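Side-chain contacts in L-ornithine N(5)-monooxygenase (Pseudomonas aeruginosa, PDB 3S5W), which uses FAD, NADPH and oxygen to hydroxylate the side-chain nitrogen of L-ornithine, the first step toward pyoverdin and other hydroxamate siderophores: residues 105-109 against 110-114; 279-282 against 283-287. All blocks are in the same frame, centred on the assembly; numbering follows the deposited sequence.

Contact 1. Residues 105-109 against 110-114; sequences NYLHK and HDRLV
Tyr106 and His110 meet where helix 103-109 stops in a Schellman motif, just before the chain sets off again as helix 113-119. Asp111 is the C-prime residue; its positive phi (61°) turns the backbone back, so that Arg112 N donates to Leu107 O at 2.9 Å and Asp111 N to His108 O at 3.1 Å. Packing is tight round Tyr106. Its carbonyl O is gripped twice by His110, by the backbone N at 3.1 Å and by the ring atom ND1 at 2.7 Å, and the two donors arrive from opposite faces of the carbonyl plane. Because that O lies at the imidazole edge and in its plane, the bond restrains the rotation of the ring. Tyr106 CE2 then sits over one face of the imidazole, 3.5 Å from His110 CE1, with the two rings inclined at 46°. Trp135 of helix 126-137 meets His110 edge-to-face. Elsewhere in the turn, Leu107 CD1 touches Leu113 CD1 at 4.0 Å, their side chains crossing at about a right angle. The solvent side is much looser. His108, Lys109 and Asp111 are exposed there and start away from the turn, and His108 NE2 stays 6.1 Å from Asp111 OD1. Arg112 reaches back to Tyr106 from beyond the turn. A bend at chi3 (69°) carries its guanidinium past Leu107 CD2 toward the tyrosine hydroxyl, which also bonds Asp131. Arg112 NH2, salt-bridged to Glu128 as well, donates to Tyr106 OH at 2.8 Å, with the oxygen in the guanidinium plane.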
# COMPACT_ATOMS: atom_id res chain seq x y z
N ASN A 105 22.20 8.21 -1.10
CA ASN A 105 22.74 9.03 -0.01
C ASN A 105 22.51 8.40 1.35
O ASN A 105 23.40 8.40 2.21
CB ASN A 105 22.25 10.47 -0.05
CG ASN A 105 23.18 11.38 0.75
OD1 ASN A 105 24.39 11.32 0.57
ND2 ASN A 105 22.63 12.15 1.68
N TYR A 106 21.32 7.80 1.51
CA TYR A 106 20.99 7.05 2.69
C TYR A 106 22.05 5.97 2.99
O TYR A 106 22.53 5.86 4.13
CB TYR A 106 19.56 6.46 2.55
CG TYR A 106 19.35 5.23 3.38
CD1 TYR A 106 19.43 3.96 2.81
CD2 TYR A 106 19.08 5.33 4.74
CE1 TYR A 106 19.27 2.83 3.58
CE2 TYR A 106 18.90 4.19 5.52
CZ TYR A 106 18.99 2.95 4.94
OH TYR A 106 18.82 1.82 5.70
N LEU A 107 22.43 5.20 1.96
CA LEU A 107 23.48 4.17 2.12
C LEU A 107 24.82 4.79 2.52
O LEU A 107 25.50 4.28 3.41
CB LEU A 107 23.67 3.38 0.82
CG LEU A 107 22.48 2.50 0.39
CD1 LEU A 107 22.81 1.95 -1.03
CD2 LEU A 107 22.26 1.38 1.42
N HIS A 108 25.16 5.89 1.87
CA HIS A 108 26.43 6.55 2.14
C HIS A 108 26.48 7.08 3.58
O HIS A 108 27.48 6.94 4.27
CB HIS A 108 26.66 7.68 1.14
CG HIS A 108 27.90 8.47 1.41
ND1 HIS A 108 29.16 8.02 1.04
CD2 HIS A 108 28.10 9.62 2.09
CE1 HIS A 108 30.06 8.89 1.45
NE2 HIS A 108 29.45 9.86 2.09
N LYS A 109 25.38 7.69 4.02
CA LYS A 109 25.25 8.16 5.41
C LYS A 109 25.32 7.05 6.45
O LYS A 109 25.69 7.33 7.60
CB LYS A 109 23.96 8.97 5.59
CG LYS A 109 23.95 10.31 4.82
CD LYS A 109 24.96 11.33 5.36
CE LYS A 109 24.28 12.29 6.31
NZ LYS A 109 25.11 13.52 6.48
N HIS A 110 24.97 5.82 6.07
CA HIS A 110 25.11 4.67 6.96
C HIS A 110 26.39 3.85 6.75
O HIS A 110 26.51 2.74 7.28
CB HIS A 110 23.85 3.79 6.90
CG HIS A 110 22.66 4.47 7.46
ND1 HIS A 110 22.03 5.51 6.80
CD2 HIS A 110 22.05 4.37 8.67
CE1 HIS A 110 21.04 5.97 7.56
NE2 HIS A 110 21.04 5.30 8.70
N ASP A 111 27.32 4.40 5.96
CA ASP A 111 28.65 3.81 5.73
C ASP A 111 28.52 2.44 5.08
O ASP A 111 29.28 1.51 5.38
CB ASP A 111 29.46 3.71 7.06
CG ASP A 111 29.90 5.08 7.57
OD1 ASP A 111 29.96 6.06 6.79
OD2 ASP A 111 30.22 5.20 8.78
N ARG A 112 27.55 2.34 4.18
CA ARG A 112 27.15 1.04 3.65
C ARG A 112 27.10 1.02 2.12
O ARG A 112 26.70 0.02 1.55
CB ARG A 112 25.77 0.67 4.23
CG ARG A 112 25.55 -0.76 4.37
CD ARG A 112 24.41 -1.09 5.32
NE ARG A 112 23.09 -0.71 4.82
CZ ARG A 112 22.21 -0.00 5.53
NH1 ARG A 112 22.54 0.39 6.76
NH2 ARG A 112 21.00 0.26 5.02
N LEU A 113 27.50 2.11 1.46
CA LEU A 113 27.30 2.21 0.03
C LEU A 113 28.19 1.16 -0.69
O LEU A 113 27.73 0.46 -1.59
CB LEU A 113 27.57 3.65 -0.47
CG LEU A 113 27.50 3.88 -2.00
CD1 LEU A 113 26.20 3.35 -2.67
CD2 LEU A 113 27.69 5.36 -2.37
N VAL A 114 29.44 1.02 -0.26
CA VAL A 114 30.34 0.07 -0.95
C VAL A 114 29.85 -1.38 -0.76
O VAL A 114 29.79 -2.17 -1.72
CB VAL A 114 31.84 0.21 -0.55
CG1 VAL A 114 32.68 -0.65 -1.50
CG2 VAL A 114 32.27 1.64 -0.70

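Contact 2. Residues 279-282 against 283-287; sequences PKFT and DLIYS
The Phe281 ring lies obliquely to both of its partners on the next turn: CE2 meets Ile285 CB at 3.7 Å, and CE1 meets Leu284 CD1 at 4.0 Å. The two aliphatic chains thus touch different carbons of one ring. Phe281 CB starts away from residues 283-287, but with CG set anti to the backbone N (chi1 -170°) the ring extends along the helix to Ile285. Val276, one of the substrate-binding residues, also touches this phenyl. The other flat group, the Tyr286 phenol, leads away from residues 279-282; it makes a cation-pi contact with Arg293 and meets the His422 ring, while its hydroxyl bonds Ile396 O. Near Thr282 it is Tyr286 CB that comes close, 3.4 Å from Thr282 O.

The contacts of Phe281 with Leu284 and Ile285 follow from the i to i+3 and i to i+4 spacing of the short helix 279-287. Leu284 N donates to Lys280 O at 3.3 Å, in the carbonyl plane. Ile285 N reaches Phe281 O at 3.0 Å in a nearly straight bond (176°), and Tyr286 N reaches Thr282 O at 3.1 Å. Ile285 CG2, between its own backbone N and carbonyl carbon, nestles against the carbonyl oxygens of Phe281 and Thr282. Thr282 is buried against Arg398, Tyr400 and His422, whereas Lys280 and Asp283 are exposed; Asp283 OD2 forms a salt bridge with Arg398. The exposed Ser287 turns its hydroxyl back along the helix, and Ser287 OG donates to Leu284 O at 2.6 Å.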
# COMPACT_ATOMS: atom_id res chain seq x y z
N PRO A 279 6.76 8.34 -15.53
CA PRO A 279 5.96 9.57 -15.30
C PRO A 279 5.15 10.02 -16.55
O PRO A 279 4.01 10.45 -16.39
CB PRO A 279 7.01 10.61 -14.92
CG PRO A 279 8.07 9.79 -14.16
CD PRO A 279 8.12 8.45 -14.96
N LYS A 280 5.73 9.89 -17.76
CA LYS A 280 5.02 10.20 -19.02
C LYS A 280 3.67 9.48 -19.21
O LYS A 280 2.72 10.02 -19.80
CB LYS A 280 5.92 9.82 -20.21
CG LYS A 280 5.82 10.74 -21.41
CD LYS A 280 7.01 10.54 -22.38
CE LYS A 280 8.24 11.35 -21.93
NZ LYS A 280 8.93 12.01 -23.08
N PHE A 281 3.58 8.25 -18.72
CA PHE A 281 2.35 7.52 -18.86
C PHE A 281 1.21 8.20 -18.08
O PHE A 281 0.05 8.03 -18.43
CB PHE A 281 2.49 6.07 -18.43
CG PHE A 281 1.30 5.23 -18.79
CD1 PHE A 281 1.19 4.69 -20.08
CD2 PHE A 281 0.29 4.97 -17.86
CE1 PHE A 281 0.07 3.91 -20.45
CE2 PHE A 281 -0.84 4.19 -18.21
CZ PHE A 281 -0.95 3.66 -19.51
N THR A 282 1.53 8.94 -17.01
CA THR A 282 0.48 9.57 -16.19
C THR A 282 -0.34 10.52 -17.08
O THR A 282 -1.58 10.46 -17.09
CB THR A 282 1.03 10.28 -14.94
OG1 THR A 282 1.82 9.36 -14.18
CG2 THR A 282 -0.13 10.87 -14.03
N ASP A 283 0.36 11.36 -17.84
CA ASP A 283 -0.25 12.33 -18.77
C ASP A 283 -1.05 11.62 -19.84
O ASP A 283 -2.17 12.04 -20.20
CB ASP A 283 0.83 13.18 -19.44
CG ASP A 283 1.34 14.30 -18.56
OD1 ASP A 283 2.47 14.76 -18.81
OD2 ASP A 283 0.63 14.72 -17.61
N LEU A 284 -0.49 10.51 -20.35
CA LEU A 284 -1.12 9.77 -21.42
C LEU A 284 -2.48 9.18 -20.98
O LEU A 284 -3.48 9.40 -21.64
CB LEU A 284 -0.17 8.67 -21.92
CG LEU A 284 -0.54 7.81 -23.14
CD1 LEU A 284 -1.53 6.73 -22.81
CD2 LEU A 284 -1.02 8.68 -24.31
N ILE A 285 -2.50 8.42 -19.89
CA ILE A 285 -3.75 7.81 -19.46
C ILE A 285 -4.80 8.87 -19.06
O ILE A 285 -5.98 8.73 -19.39
CB ILE A 285 -3.57 6.70 -18.37
CG1 ILE A 285 -4.89 5.93 -18.16
CG2 ILE A 285 -2.95 7.26 -17.07
CD1 ILE A 285 -4.74 4.58 -17.43
N TYR A 286 -4.34 9.92 -18.37
CA TYR A 286 -5.24 11.02 -18.01
C TYR A 286 -5.91 11.69 -19.23
O TYR A 286 -7.08 12.06 -19.16
CB TYR A 286 -4.52 12.07 -17.17
CG TYR A 286 -5.54 12.92 -16.44
CD1 TYR A 286 -6.00 14.13 -17.01
CD2 TYR A 286 -6.10 12.49 -15.23
CE1 TYR A 286 -6.98 14.90 -16.35
CE2 TYR A 286 -7.07 13.25 -14.58
CZ TYR A 286 -7.51 14.45 -15.14
OH TYR A 286 -8.47 15.20 -14.48
N SER A 287 -5.16 11.84 -20.32
CA SER A 287 -5.68 12.36 -21.60
C SER A 287 -6.72 11.46 -22.30
O SER A 287 -7.46 11.93 -23.18
CB SER A 287 -4.53 12.66 -22.56
OG SER A 287 -4.06 11.46 -23.20

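Contact 1 comes first along the chain and is complete well before contact 2 begins; their centres are 34 Å apart, their nearest atoms about 19 Å, and they do not touch. Both belong to the part of the chain common to the lysine/ornithine monooxygenases, but they share no helix. Contact 1 joins helices 103-109 and 113-119 next to helix 126-137, near the periphery, with the Tyr106 side chain about 11 Å from that of FAD-binding Trp72. Contact 2 stays within helix 279-287, which begins shortly after the substrate-binding residues 274-277; its Pro279 side chain is about 8 Å from bound N5-hydroxyornithine. Contact 2 thus lies near the substrate pocket, whereas contact 1 is a peripheral junction between two helices.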